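Local coordinates for protein putative NAD dependent dehydrogenase (Micromonospora echinospora, PDB 6NOR) that binds NAD and probably serves as an oxidoreductase in the biosynthesis of the aminoglycoside antibiotic gentamicin, at residues 50-55 and 83-88; 173-178 and 248-253; 202-207 and 338-343; 259-264 and 274-279. One frame throughout, in Å; residues are numbered along the deposited sequence.

Contact 1: 50-55 and 83-88; sequences DLRWVV and DDTVRF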
loop_
_atom_site.group_PDB
_atom_site.type_symbol
_atom_site.label_atom_id
_atom_site.label_comp_id
_atom_site.label_asym_id
_atom_site.label_seq_id
_atom_site.Cartn_x
_atom_site.Cartn_y
_atom_site.Cartn_z
ATOM N N ASP A 50 -8.315 13.130 -39.724
ATOM C CA ASP A 50 -7.962 12.356 -40.901
ATOM C C ASP A 50 -6.440 12.201 -40.996
ATOM O O ASP A 50 -5.746 13.141 -41.358
ATOM C CB ASP A 50 -8.524 13.036 -42.152
ATOM C CG ASP A 50 -8.235 12.266 -43.421
ATOM O OD1 ASP A 50 -7.953 11.052 -43.331
ATOM O OD2 ASP A 50 -8.289 12.877 -44.511
ATOM N N LEU A 51 -5.928 11.025 -40.640
ATOM C CA LEU A 51 -4.492 10.738 -40.737
ATOM C C LEU A 51 -4.124 10.479 -42.177
ATOM O O LEU A 51 -4.403 9.418 -42.715
ATOM C CB LEU A 51 -4.087 9.532 -39.870
ATOM C CG LEU A 51 -2.594 9.166 -39.983
ATOM C CD1 LEU A 51 -1.692 10.310 -39.550
ATOM C CD2 LEU A 51 -2.229 7.901 -39.231
ATOM N N ARG A 52 -3.488 11.455 -42.804
ATOM C CA ARG A 52 -3.194 11.366 -44.232
ATOM C C ARG A 52 -1.797 10.835 -44.532
ATOM O O ARG A 52 -1.607 10.062 -45.473
ATOM C CB ARG A 52 -3.390 12.732 -44.871
ATOM C CG ARG A 52 -4.793 13.250 -44.651
ATOM C CD ARG A 52 -5.036 14.540 -45.402
ATOM N NE ARG A 52 -4.805 14.411 -46.838
ATOM C CZ ARG A 52 -5.723 14.008 -47.711
ATOM N NH1 ARG A 52 -6.939 13.693 -47.291
ATOM N NH2 ARG A 52 -5.422 13.916 -49.003
ATOM N N TRP A 53 -0.825 11.222 -43.714
ATOM C CA TRP A 53 0.559 10.864 -43.983
ATOM C C TRP A 53 1.294 10.388 -42.739
ATOM O O TRP A 53 1.104 10.927 -41.657
ATOM C CB TRP A 53 1.305 12.057 -44.577
ATOM C CG TRP A 53 0.852 12.502 -45.935
ATOM C CD1 TRP A 53 -0.097 13.428 -46.206
ATOM C CD2 TRP A 53 1.351 12.053 -47.204
ATOM N NE1 TRP A 53 -0.232 13.587 -47.561
ATOM C CE2 TRP A 53 0.644 12.749 -48.197
ATOM C CE3 TRP A 53 2.318 11.120 -47.593
ATOM C CZ2 TRP A 53 0.878 12.559 -49.564
ATOM C CZ3 TRP A 53 2.559 10.932 -48.955
ATOM C CH2 TRP A 53 1.840 11.650 -49.920
ATOM N N VAL A 54 2.110 9.359 -42.929
ATOM C CA VAL A 54 3.204 9.005 -42.056
ATOM C C VAL A 54 4.494 9.348 -42.797
ATOM O O VAL A 54 4.710 8.884 -43.914
ATOM C CB VAL A 54 3.193 7.511 -41.684
ATOM C CG1 VAL A 54 4.378 7.168 -40.818
ATOM C CG2 VAL A 54 1.932 7.160 -40.957
ATOM N N VAL A 55 5.317 10.206 -42.200
ATOM C CA VAL A 55 6.636 10.547 -42.730
ATOM C C VAL A 55 7.689 9.874 -41.878
ATOM O O VAL A 55 7.653 10.001 -40.656
ATOM C CB VAL A 55 6.886 12.066 -42.731
ATOM C CG1 VAL A 55 8.251 12.392 -43.392
ATOM C CG2 VAL A 55 5.759 12.803 -43.449
ATOM N N ASP A 83 0.533 18.428 -49.625
ATOM C CA ASP A 83 -0.862 18.061 -49.482
ATOM C C ASP A 83 -1.580 19.170 -48.738
ATOM O O ASP A 83 -1.395 19.338 -47.543
ATOM C CB ASP A 83 -0.973 16.734 -48.739
ATOM C CG ASP A 83 -2.404 16.228 -48.611
ATOM O OD1 ASP A 83 -3.356 17.027 -48.712
ATOM O OD2 ASP A 83 -2.566 15.013 -48.359
ATOM N N ASP A 84 -2.424 19.905 -49.442
ATOM C CA ASP A 84 -3.148 21.021 -48.848
ATOM C C ASP A 84 -4.127 20.636 -47.730
ATOM O O ASP A 84 -4.545 21.495 -46.961
ATOM C CB ASP A 84 -3.908 21.779 -49.939
ATOM C CG ASP A 84 -2.987 22.587 -50.837
ATOM O OD1 ASP A 84 -1.804 22.746 -50.471
ATOM O OD2 ASP A 84 -3.439 23.069 -51.902
ATOM N N THR A 85 -4.515 19.369 -47.651
ATOM C CA THR A 85 -5.486 18.955 -46.647
ATOM C C THR A 85 -4.827 18.802 -45.268
ATOM O O THR A 85 -5.486 18.876 -44.237
ATOM C CB THR A 85 -6.169 17.645 -47.037
ATOM O OG1 THR A 85 -6.470 17.667 -48.434
ATOM C CG2 THR A 85 -7.460 17.463 -46.255
ATOM N N VAL A 86 -3.518 18.612 -45.264
ATOM C CA VAL A 86 -2.761 18.584 -44.029
ATOM C C VAL A 86 -2.709 19.967 -43.370
ATOM O O VAL A 86 -2.245 20.934 -43.960
ATOM C CB VAL A 86 -1.350 18.083 -44.270
ATOM C CG1 VAL A 86 -0.575 18.089 -42.972
ATOM C CG2 VAL A 86 -1.393 16.686 -44.847
ATOM N N ARG A 87 -3.207 20.051 -42.141
ATOM C CA ARG A 87 -3.233 21.314 -41.414
ATOM C C ARG A 87 -2.549 21.170 -40.057
ATOM O O ARG A 87 -2.350 22.146 -39.329
ATOM C CB ARG A 87 -4.672 21.790 -41.231
ATOM C CG ARG A 87 -5.274 22.470 -42.471
ATOM C CD ARG A 87 -6.756 22.740 -42.248
ATOM N NE ARG A 87 -7.000 23.621 -41.106
ATOM C CZ ARG A 87 -8.103 23.590 -40.362
ATOM N NH1 ARG A 87 -9.065 22.711 -40.635
ATOM N NH2 ARG A 87 -8.239 24.427 -39.337
ATOM N N PHE A 88 -2.191 19.939 -39.724
ATOM C CA PHE A 88 -1.702 19.634 -38.409
ATOM C C PHE A 88 -0.658 18.537 -38.498
ATOM O O PHE A 88 -0.899 17.478 -39.057
ATOM C CB PHE A 88 -2.866 19.233 -37.505
ATOM C CG PHE A 88 -2.457 18.759 -36.136
ATOM C CD1 PHE A 88 -1.666 19.541 -35.323
ATOM C CD2 PHE A 88 -2.878 17.527 -35.667
ATOM C CE1 PHE A 88 -1.294 19.108 -34.060
ATOM C CE2 PHE A 88 -2.518 17.079 -34.399
ATOM C CZ PHE A 88 -1.723 17.876 -33.592
#

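Contact 2: 173-178 and 248-253; sequences AFRTSG and QCDVSW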
loop_
_atom_site.group_PDB
_atom_site.type_symbol
_atom_site.label_atom_id
_atom_site.label_comp_id
_atom_site.label_asym_id
_atom_site.label_seq_id
_atom_site.Cartn_x
_atom_site.Cartn_y
_atom_site.Cartn_z
ATOM N N ALA A 173 9.556 12.074 -8.797
ATOM C CA ALA A 173 10.494 11.012 -9.071
ATOM C C ALA A 173 10.086 10.273 -10.321
ATOM O O ALA A 173 8.928 9.904 -10.483
ATOM C CB ALA A 173 10.585 10.056 -7.876
ATOM N N PHE A 174 11.022 10.074 -11.230
ATOM C CA PHE A 174 10.660 9.416 -12.479
ATOM C C PHE A 174 11.767 8.443 -12.878
ATOM O O PHE A 174 12.890 8.828 -13.169
ATOM C CB PHE A 174 10.334 10.470 -13.557
ATOM C CG PHE A 174 9.663 9.914 -14.802
ATOM C CD1 PHE A 174 9.412 8.569 -14.944
ATOM C CD2 PHE A 174 9.124 10.765 -15.731
ATOM C CE1 PHE A 174 8.775 8.075 -16.049
ATOM C CE2 PHE A 174 8.458 10.278 -16.846
ATOM C CZ PHE A 174 8.287 8.924 -17.004
ATOM N N ARG A 175 11.429 7.162 -12.844
ATOM C CA ARG A 175 12.412 6.107 -13.008
ATOM C C ARG A 175 11.995 5.027 -13.975
ATOM O O ARG A 175 10.869 4.548 -13.948
ATOM C CB ARG A 175 12.730 5.475 -11.668
ATOM C CG ARG A 175 13.466 6.426 -10.747
ATOM C CD ARG A 175 13.348 5.966 -9.340
ATOM N NE ARG A 175 13.977 6.885 -8.409
ATOM C CZ ARG A 175 13.624 6.963 -7.138
ATOM N NH1 ARG A 175 12.651 6.189 -6.690
ATOM N NH2 ARG A 175 14.236 7.807 -6.326
ATOM N N THR A 176 12.939 4.669 -14.837
ATOM C CA THR A 176 12.767 3.639 -15.832
ATOM C C THR A 176 14.023 2.799 -15.903
ATOM O O THR A 176 15.025 3.115 -15.292
ATOM C CB THR A 176 12.510 4.217 -17.240
ATOM O OG1 THR A 176 13.767 4.603 -17.816
ATOM C CG2 THR A 176 11.589 5.406 -17.202
ATOM N N SER A 177 13.969 1.733 -16.677
ATOM C CA SER A 177 15.156 0.956 -17.008
ATOM C C SER A 177 15.817 1.484 -18.289
ATOM O O SER A 177 16.620 0.807 -18.889
ATOM C CB SER A 177 14.792 -0.505 -17.198
ATOM O OG SER A 177 13.792 -0.609 -18.199
ATOM N N GLY A 178 15.449 2.681 -18.726
ATOM C CA GLY A 178 16.154 3.313 -19.812
ATOM C C GLY A 178 15.511 3.108 -21.161
ATOM O O GLY A 178 14.623 2.294 -21.307
ATOM N N GLN A 248 12.316 19.063 -5.981
ATOM C CA GLN A 248 13.278 18.027 -6.303
ATOM C C GLN A 248 12.799 17.243 -7.525
ATOM O O GLN A 248 11.638 16.867 -7.611
ATOM C CB GLN A 248 13.473 17.067 -5.138
ATOM C CG GLN A 248 13.707 17.696 -3.803
ATOM C CD GLN A 248 13.577 16.690 -2.672
ATOM O OE1 GLN A 248 14.005 15.546 -2.795
ATOM N NE2 GLN A 248 12.966 17.110 -1.577
ATOM N N CYS A 249 13.701 16.997 -8.461
ATOM C CA CYS A 249 13.424 16.078 -9.554
ATOM C C CYS A 249 14.460 14.980 -9.519
ATOM O O CYS A 249 15.651 15.233 -9.650
ATOM C CB CYS A 249 13.444 16.798 -10.892
ATOM S SG CYS A 249 12.280 18.152 -10.909
ATOM N N ASP A 250 13.990 13.764 -9.295
ATOM C CA ASP A 250 14.835 12.585 -9.203
ATOM C C ASP A 250 14.533 11.739 -10.437
ATOM O O ASP A 250 13.432 11.243 -10.577
ATOM C CB ASP A 250 14.529 11.843 -7.895
ATOM C CG ASP A 250 15.409 10.623 -7.655
ATOM O OD1 ASP A 250 15.921 10.013 -8.618
ATOM O OD2 ASP A 250 15.548 10.243 -6.471
ATOM N N VAL A 251 15.485 11.609 -11.352
ATOM C CA VAL A 251 15.247 10.807 -12.547
ATOM C C VAL A 251 16.353 9.793 -12.774
ATOM O O VAL A 251 17.487 10.004 -12.402
ATOM C CB VAL A 251 15.101 11.684 -13.804
ATOM C CG1 VAL A 251 13.944 12.692 -13.635
ATOM C CG2 VAL A 251 16.423 12.375 -14.156
ATOM N N SER A 252 16.013 8.672 -13.385
ATOM C CA SER A 252 16.971 7.606 -13.566
ATOM C C SER A 252 16.575 6.697 -14.702
ATOM O O SER A 252 15.401 6.398 -14.873
ATOM C CB SER A 252 17.111 6.783 -12.285
ATOM O OG SER A 252 17.991 5.700 -12.486
ATOM N N TRP A 253 17.580 6.265 -15.458
ATOM C CA TRP A 253 17.456 5.251 -16.497
ATOM C C TRP A 253 17.939 3.890 -16.019
ATOM O O TRP A 253 17.928 2.935 -16.766
ATOM C CB TRP A 253 18.273 5.629 -17.720
ATOM C CG TRP A 253 17.658 6.584 -18.689
ATOM C CD1 TRP A 253 16.369 7.049 -18.719
ATOM C CD2 TRP A 253 18.327 7.196 -19.777
ATOM N NE1 TRP A 253 16.197 7.900 -19.773
ATOM C CE2 TRP A 253 17.389 8.012 -20.441
ATOM C CE3 TRP A 253 19.630 7.121 -20.272
ATOM C CZ2 TRP A 253 17.719 8.749 -21.576
ATOM C CZ3 TRP A 253 19.957 7.863 -21.395
ATOM C CH2 TRP A 253 19.007 8.660 -22.034
#

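Contact 3: 202-207 and 338-343; sequences AVELCR and VAVVET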
loop_
_atom_site.group_PDB
_atom_site.type_symbol
_atom_site.label_atom_id
_atom_site.label_comp_id
_atom_site.label_asym_id
_atom_site.label_seq_id
_atom_site.Cartn_x
_atom_site.Cartn_y
_atom_site.Cartn_z
ATOM N N ALA A 202 9.587 15.751 -15.232
ATOM C CA ALA A 202 9.662 15.985 -13.817
ATOM C C ALA A 202 9.608 17.495 -13.569
ATOM O O ALA A 202 8.886 17.961 -12.696
ATOM C CB ALA A 202 10.921 15.363 -13.229
ATOM N N VAL A 203 10.339 18.260 -14.375
ATOM C CA VAL A 203 10.377 19.708 -14.179
ATOM C C VAL A 203 9.028 20.336 -14.518
ATOM O O VAL A 203 8.559 21.196 -13.803
ATOM C CB VAL A 203 11.487 20.360 -15.001
ATOM C CG1 VAL A 203 11.356 21.858 -14.941
ATOM C CG2 VAL A 203 12.849 19.939 -14.453
ATOM N N GLU A 204 8.379 19.878 -15.577
ATOM C CA GLU A 204 7.076 20.423 -15.914
ATOM C C GLU A 204 6.058 20.128 -14.791
ATOM O O GLU A 204 5.312 21.019 -14.379
ATOM C CB GLU A 204 6.583 19.871 -17.263
ATOM C CG GLU A 204 5.353 20.590 -17.824
ATOM C CD GLU A 204 5.041 20.248 -19.296
ATOM O OE1 GLU A 204 5.590 19.257 -19.821
ATOM O OE2 GLU A 204 4.235 20.975 -19.927
ATOM N N LEU A 205 6.055 18.893 -14.286
ATOM C CA LEU A 205 5.159 18.497 -13.195
ATOM C C LEU A 205 5.400 19.301 -11.934
ATOM O O LEU A 205 4.450 19.761 -11.330
ATOM C CB LEU A 205 5.305 17.018 -12.881
ATOM C CG LEU A 205 4.680 16.131 -13.951
ATOM C CD1 LEU A 205 5.159 14.682 -13.831
ATOM C CD2 LEU A 205 3.154 16.230 -13.879
ATOM N N CYS A 206 6.665 19.480 -11.549
ATOM C CA CYS A 206 7.004 20.306 -10.382
ATOM C C CYS A 206 6.434 21.719 -10.455
ATOM O O CYS A 206 5.744 22.152 -9.537
ATOM C CB CYS A 206 8.517 20.428 -10.202
ATOM S SG CYS A 206 9.318 19.159 -9.255
ATOM N N ARG A 207 6.770 22.448 -11.519
ATOM C CA ARG A 207 6.248 23.802 -11.764
ATOM C C ARG A 207 4.758 23.859 -11.601
ATOM O O ARG A 207 4.218 24.679 -10.885
ATOM C CB ARG A 207 6.536 24.267 -13.186
ATOM C CG ARG A 207 7.893 24.713 -13.486
ATOM C CD ARG A 207 7.926 25.241 -14.925
ATOM N NE ARG A 207 7.499 26.636 -15.046
ATOM C CZ ARG A 207 6.526 27.044 -15.851
ATOM N NH1 ARG A 207 5.853 26.168 -16.581
ATOM N NH2 ARG A 207 6.214 28.324 -15.917
ATOM N N VAL A 338 9.326 26.931 -22.732
ATOM C CA VAL A 338 10.511 27.761 -22.580
ATOM C C VAL A 338 11.025 27.708 -21.138
ATOM O O VAL A 338 12.223 27.627 -20.897
ATOM C CB VAL A 338 10.226 29.242 -22.976
ATOM C CG1 VAL A 338 11.339 30.140 -22.528
ATOM C CG2 VAL A 338 10.046 29.370 -24.464
ATOM N N ALA A 339 10.115 27.748 -20.171
ATOM C CA ALA A 339 10.542 27.699 -18.791
ATOM C C ALA A 339 11.228 26.361 -18.478
ATOM O O ALA A 339 12.226 26.326 -17.775
ATOM C CB ALA A 339 9.367 27.937 -17.866
ATOM N N VAL A 340 10.706 25.264 -19.019
ATOM C CA VAL A 340 11.314 23.956 -18.781
ATOM C C VAL A 340 12.690 23.875 -19.433
ATOM O O VAL A 340 13.638 23.390 -18.831
ATOM C CB VAL A 340 10.439 22.806 -19.315
ATOM C CG1 VAL A 340 11.188 21.508 -19.255
ATOM C CG2 VAL A 340 9.145 22.709 -18.536
ATOM N N VAL A 341 12.798 24.354 -20.673
ATOM C CA VAL A 341 14.064 24.272 -21.392
ATOM C C VAL A 341 15.184 25.023 -20.649
ATOM O O VAL A 341 16.307 24.541 -20.572
ATOM C CB VAL A 341 13.943 24.815 -22.847
ATOM C CG1 VAL A 341 15.296 24.884 -23.501
ATOM C CG2 VAL A 341 13.023 23.926 -23.684
ATOM N N GLU A 342 14.891 26.186 -20.090
ATOM C CA GLU A 342 15.961 26.916 -19.428
ATOM C C GLU A 342 16.295 26.326 -18.066
ATOM O O GLU A 342 17.445 26.385 -17.636
ATOM C CB GLU A 342 15.642 28.406 -19.296
ATOM C CG GLU A 342 14.254 28.756 -18.894
ATOM C CD GLU A 342 13.863 30.141 -19.389
ATOM O OE1 GLU A 342 14.424 30.584 -20.412
ATOM O OE2 GLU A 342 13.008 30.795 -18.750
ATOM N N THR A 343 15.312 25.727 -17.406
ATOM C CA THR A 343 15.605 25.003 -16.188
ATOM C C THR A 343 16.573 23.865 -16.463
ATOM O O THR A 343 17.552 23.706 -15.749
ATOM C CB THR A 343 14.357 24.440 -15.530
ATOM O OG1 THR A 343 13.442 25.509 -15.251
ATOM C CG2 THR A 343 14.757 23.793 -14.210
#

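Contact 4: 259-264 and 274-279; sequences EQLTVE and ADLWQG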
loop_
_atom_site.group_PDB
_atom_site.type_symbol
_atom_site.label_atom_id
_atom_site.label_comp_id
_atom_site.label_asym_id
_atom_site.label_seq_id
_atom_site.Cartn_x
_atom_site.Cartn_y
_atom_site.Cartn_z
ATOM N N GLU A 259 8.684 0.965 -14.578
ATOM C CA GLU A 259 8.495 2.403 -14.522
ATOM C C GLU A 259 7.895 2.916 -13.204
ATOM O O GLU A 259 6.944 2.343 -12.685
ATOM C CB GLU A 259 7.591 2.811 -15.682
ATOM C CG GLU A 259 7.993 4.072 -16.399
ATOM C CD GLU A 259 7.168 4.286 -17.649
ATOM O OE1 GLU A 259 7.364 5.320 -18.321
ATOM O OE2 GLU A 259 6.320 3.416 -17.956
ATOM N N GLN A 260 8.469 3.989 -12.668
ATOM C CA GLN A 260 7.910 4.653 -11.489
ATOM C C GLN A 260 7.697 6.131 -11.791
ATOM O O GLN A 260 8.594 6.801 -12.292
ATOM C CB GLN A 260 8.829 4.539 -10.253
ATOM C CG GLN A 260 9.288 3.172 -9.820
ATOM C CD GLN A 260 10.244 3.256 -8.621
ATOM O OE1 GLN A 260 10.394 4.308 -8.017
ATOM N NE2 GLN A 260 10.893 2.152 -8.289
ATOM N N LEU A 261 6.531 6.658 -11.457
ATOM C CA LEU A 261 6.327 8.095 -11.568
ATOM C C LEU A 261 5.449 8.590 -10.428
ATOM O O LEU A 261 4.282 8.243 -10.336
ATOM C CB LEU A 261 5.728 8.466 -12.950
ATOM C CG LEU A 261 5.435 9.951 -13.215
ATOM C CD1 LEU A 261 6.600 10.863 -12.826
ATOM C CD2 LEU A 261 4.978 10.236 -14.672
ATOM N N THR A 262 6.023 9.415 -9.565
ATOM C CA THR A 262 5.297 9.947 -8.415
ATOM C C THR A 262 5.465 11.467 -8.226
ATOM O O THR A 262 6.478 12.071 -8.581
ATOM C CB THR A 262 5.731 9.262 -7.098
ATOM O OG1 THR A 262 7.089 9.598 -6.823
ATOM C CG2 THR A 262 5.599 7.718 -7.162
ATOM N N VAL A 263 4.444 12.061 -7.631
ATOM C CA VAL A 263 4.404 13.473 -7.349
ATOM C C VAL A 263 4.028 13.679 -5.896
ATOM O O VAL A 263 3.106 13.052 -5.397
ATOM C CB VAL A 263 3.390 14.208 -8.236
ATOM C CG1 VAL A 263 3.388 15.677 -7.891
ATOM C CG2 VAL A 263 3.723 14.019 -9.711
ATOM N N GLU A 264 4.748 14.564 -5.226
ATOM C CA GLU A 264 4.522 14.852 -3.821
ATOM C C GLU A 264 4.581 16.353 -3.595
ATOM O O GLU A 264 5.521 17.012 -4.005
ATOM C CB GLU A 264 5.567 14.128 -2.987
ATOM C CG GLU A 264 5.436 14.205 -1.494
ATOM C CD GLU A 264 6.614 13.497 -0.801
ATOM O OE1 GLU A 264 6.424 12.937 0.302
ATOM O OE2 GLU A 264 7.733 13.490 -1.371
ATOM N N ALA A 274 0.650 11.402 -5.386
ATOM C CA ALA A 274 0.000 10.633 -6.429
ATOM C C ALA A 274 1.031 9.744 -7.089
ATOM O O ALA A 274 2.172 10.128 -7.272
ATOM C CB ALA A 274 -0.677 11.540 -7.446
ATOM N N ASP A 275 0.605 8.541 -7.427
ATOM C CA ASP A 275 1.473 7.518 -7.958
ATOM C C ASP A 275 0.842 6.946 -9.215
ATOM O O ASP A 275 -0.221 6.327 -9.159
ATOM C CB ASP A 275 1.683 6.437 -6.891
ATOM C CG ASP A 275 2.739 5.434 -7.258
ATOM O OD1 ASP A 275 2.893 5.120 -8.458
ATOM O OD2 ASP A 275 3.406 4.932 -6.327
ATOM N N LEU A 276 1.492 7.144 -10.349
ATOM C CA LEU A 276 0.915 6.727 -11.624
ATOM C C LEU A 276 0.941 5.215 -11.827
ATOM O O LEU A 276 -0.107 4.584 -11.916
ATOM C CB LEU A 276 1.637 7.408 -12.779
ATOM C CG LEU A 276 1.034 7.195 -14.161
ATOM C CD1 LEU A 276 -0.406 7.667 -14.181
ATOM C CD2 LEU A 276 1.843 7.902 -15.239
ATOM N N TRP A 277 2.137 4.649 -11.912
ATOM C CA TRP A 277 2.310 3.234 -12.249
ATOM C C TRP A 277 2.114 2.268 -11.076
ATOM O O TRP A 277 1.676 1.147 -11.296
ATOM C CB TRP A 277 3.688 3.013 -12.865
ATOM C CG TRP A 277 3.877 3.861 -14.078
ATOM C CD1 TRP A 277 4.720 4.918 -14.224
ATOM C CD2 TRP A 277 3.144 3.762 -15.292
ATOM N NE1 TRP A 277 4.574 5.478 -15.469
ATOM C CE2 TRP A 277 3.606 4.783 -16.145
ATOM C CE3 TRP A 277 2.141 2.899 -15.750
ATOM C CZ2 TRP A 277 3.114 4.954 -17.437
ATOM C CZ3 TRP A 277 1.650 3.078 -17.033
ATOM C CH2 TRP A 277 2.140 4.098 -17.859
ATOM N N GLN A 278 2.414 2.701 -9.844
ATOM C CA GLN A 278 2.201 1.848 -8.665
ATOM C C GLN A 278 0.907 2.219 -7.939
ATOM O O GLN A 278 0.648 1.729 -6.857
ATOM C CB GLN A 278 3.377 1.931 -7.674
ATOM C CG GLN A 278 4.660 1.261 -8.139
ATOM C CD GLN A 278 5.342 2.005 -9.286
ATOM O OE1 GLN A 278 5.670 3.190 -9.173
ATOM N NE2 GLN A 278 5.544 1.314 -10.396
ATOM N N GLY A 279 0.099 3.088 -8.535
ATOM C CA GLY A 279 -1.164 3.465 -7.927
ATOM C C GLY A 279 -2.371 3.123 -8.779
ATOM O O GLY A 279 -3.384 3.808 -8.747
HETATM O O HOH W 1 4.669 5.176 -10.295
#

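Contact 1: 50-55 and 83-88
Arg52 and Val86 mark the nearest backbone approach, their CA atoms 7.2 Å apart, too far for strand pairing, so side chains alone bridge strand 49-55 and the type I turn Asp83 to Val86 that leads into strand 86-91. The turn's first residue, Asp83, does most of the work. Its CG stands anti to the backbone N (chi1 -177°), which turns the carboxylate toward the strand, where OD2 collects three donors. Arg52 approaches side-on with two nitrogens on that one oxygen: NE to OD2 is 2.8 Å and fairly straight, NH2 to OD2 is 3.1 Å and more bent. The oxygen lies in the guanidinium plane, although the carboxylate itself stands almost perpendicular to that plane. Trp53 NE1 takes the anti lone pair of OD2 at 2.8 Å, close to the ring plane; tryptophan suits the place by joining this donor to an apolar ring. OD1, meanwhile, accepts from Thr85 N at 2.8 Å and closes an Asx turn. Thr85 lays CB over one face of the guanidinium, 3.5 Å from Arg52 NE, and Arg52 NH1 reaches back to Asp50 OD2 at 3.2 Å, giving a three-membered salt-bridge network. A leucine in place of Arg52 would probably leave Asp83 and Asp50 without their shared positive mate. Val86 CG2 packs on Trp53 CD1 at 3.8 Å, an apolar contact next to the charged cluster. The network thus bridges past strand 25-30, which separates the two strands in the parallel sheet of the NAD-binding Rossmann fold.

Contact 2: 173-178 and 248-253
Arg175 and Asp250 rise from the same face of the sheet, joined by Ala173 and Ser252, and their flat ends meet at a steep angle, 82° between guanidinium and carboxylate. With its chain extended from CG to NE, Arg175 runs back along the strand, past Ser252 CB, and brings NH2 to within 2.8 Å of Asp250 OD2, coming from above the carboxylate plane. On the other face Phe174 and Val251 pair, CB to CG1 4.2 Å, the ring leading away toward Leu261. Between the parallel strands run the hydrogen bonds Phe174 N to Asp250 O (2.8 Å), Ser252 N to Phe174 O and Thr176 N to Ser252 O (3.0 Å). Past the strand, Thr176 OG1 takes Gly178 N at 2.7 Å, an ST turn, and lies beside the Trp253 ring; a side chain on Gly178 would crowd Trp253 O. Asp250 OD2 also binds Arg171 of its own chain and Gln248 of the second subunit, while Arg175 NH1 donates to Gln260 of its own chain and forms a salt bridge with Glu264 of the second subunit. A methionine in place of Arg175 would probably leave that Glu264 without its positive mate and Asp250 with one fewer partner. The buried ion cluster thus ties neighbouring strands and two subunits together.

Contact 3: 202-207 and 338-343
Apolar contacts carry most of this helix crossing, in which Val203 and Glu204 of helix 199-209 face Val340 and Thr343 of helix 334-353. The segment axes pass 9.7 Å apart at 121°, so contact is confined to a small patch. Val203 and Thr343 reach toward each other tip to tip, CG1 to CG2 4.0 Å, and Val340 CG2 settles on Glu204 CB at 4.0 Å, beside that residue's CA, where its short branched side chain suits the close approach of the backbones. Glu204 contributes CB and the backbone beside it; CG lies anti to the backbone N (chi1 -169°), and the extended chain carries the carboxylate off to His141.

A cation resting on a methyl is the second kind. Arg207, bent at chi3, lays one face of its guanidinium over Ala339 CB, which is 3.6 Å from CZ; the small methyl lets the flat group lie close to the helix. NH1 is kept for Asp336, in the same helix as Ala339.

Hydrogen bonding within one helix is the third. Thr343 OG1 binds Ala339 O at 2.9 Å, from the opposite face of the carbonyl to Thr343 N, which satisfies the hydroxyl and leaves CG2 to meet Val203. With no hydrogen bond between the two segments, their fit depends on shape, while the polar ends of Glu204 and Arg207 find partners beyond the patch.

Contact 4: 259-264 and 274-279
Trp277 lies between two unlike neighbours, with Glu259 over one face of the indole and Leu276 CD2 over the other. Glu259 stretches its extended chain across the ring, CB above the pyrrole part in a CH-pi contact and OE2 3.5 Å from CE2, the carboxylate nearly parallel to the ring (13°). This is the close-packed side. Leu261 CB touches Trp277 CD1 at 3.9 Å, while Leu261 CD2 meets Leu276 CD2; both leucines are buried and also rest on Phe145 and Phe151. The backbone is drawn in just as firmly: Leu276 N points almost straight at Leu261 O (3.0 Å), and Val263 and Ala274 exchange two bonds as the hydrogen-bonded pair of an antiparallel beta hairpin, strands 260-267 and 270-275. Ala274, small enough to pack on helix 149-157, also joins a strand of the third subunit, so the sheet continues into that chain.

The opposite side, carrying Gln260, Thr262 and Asp275, is partly exposed and held by polar groups. Thr262 and Asp275 stand side by side, CG2 3.6 Å from OD2. A water accepts from Leu261 N and Trp277 N (3.1 Å) and also lies close to Asp275 OD1, which takes Gln278 N in an Asx motif. Gln278, bent at chi2 (70°), folds back so that NE2 binds Glu259 O at 2.9 Å, with that oxygen in the plane of the Gln278 amide, while OE1 lies against Gln260 CB.

Contact 1 closes first along the chain and sits apart in the parallel Rossmann sheet, its centre about 31 to 36 Å from those of the others. Contacts 2 and 4 share the mixed sheet, where strand 167-175 lies between strands 246-252 and 260-267; their centres are about 11 Å apart, and contact 2 closes before contact 4 opens. Contact 3, its centre about 15 Å from that of contact 2, seats helix 199-209 on this sheet through Cys206 and Cys249. Its segments alternate with those of contact 2, and its late helix 334-353 makes its loop enclose contact 4. The mixed sheet takes part in subunit contacts, while its side near the Rossmann domain lies close to the NAD.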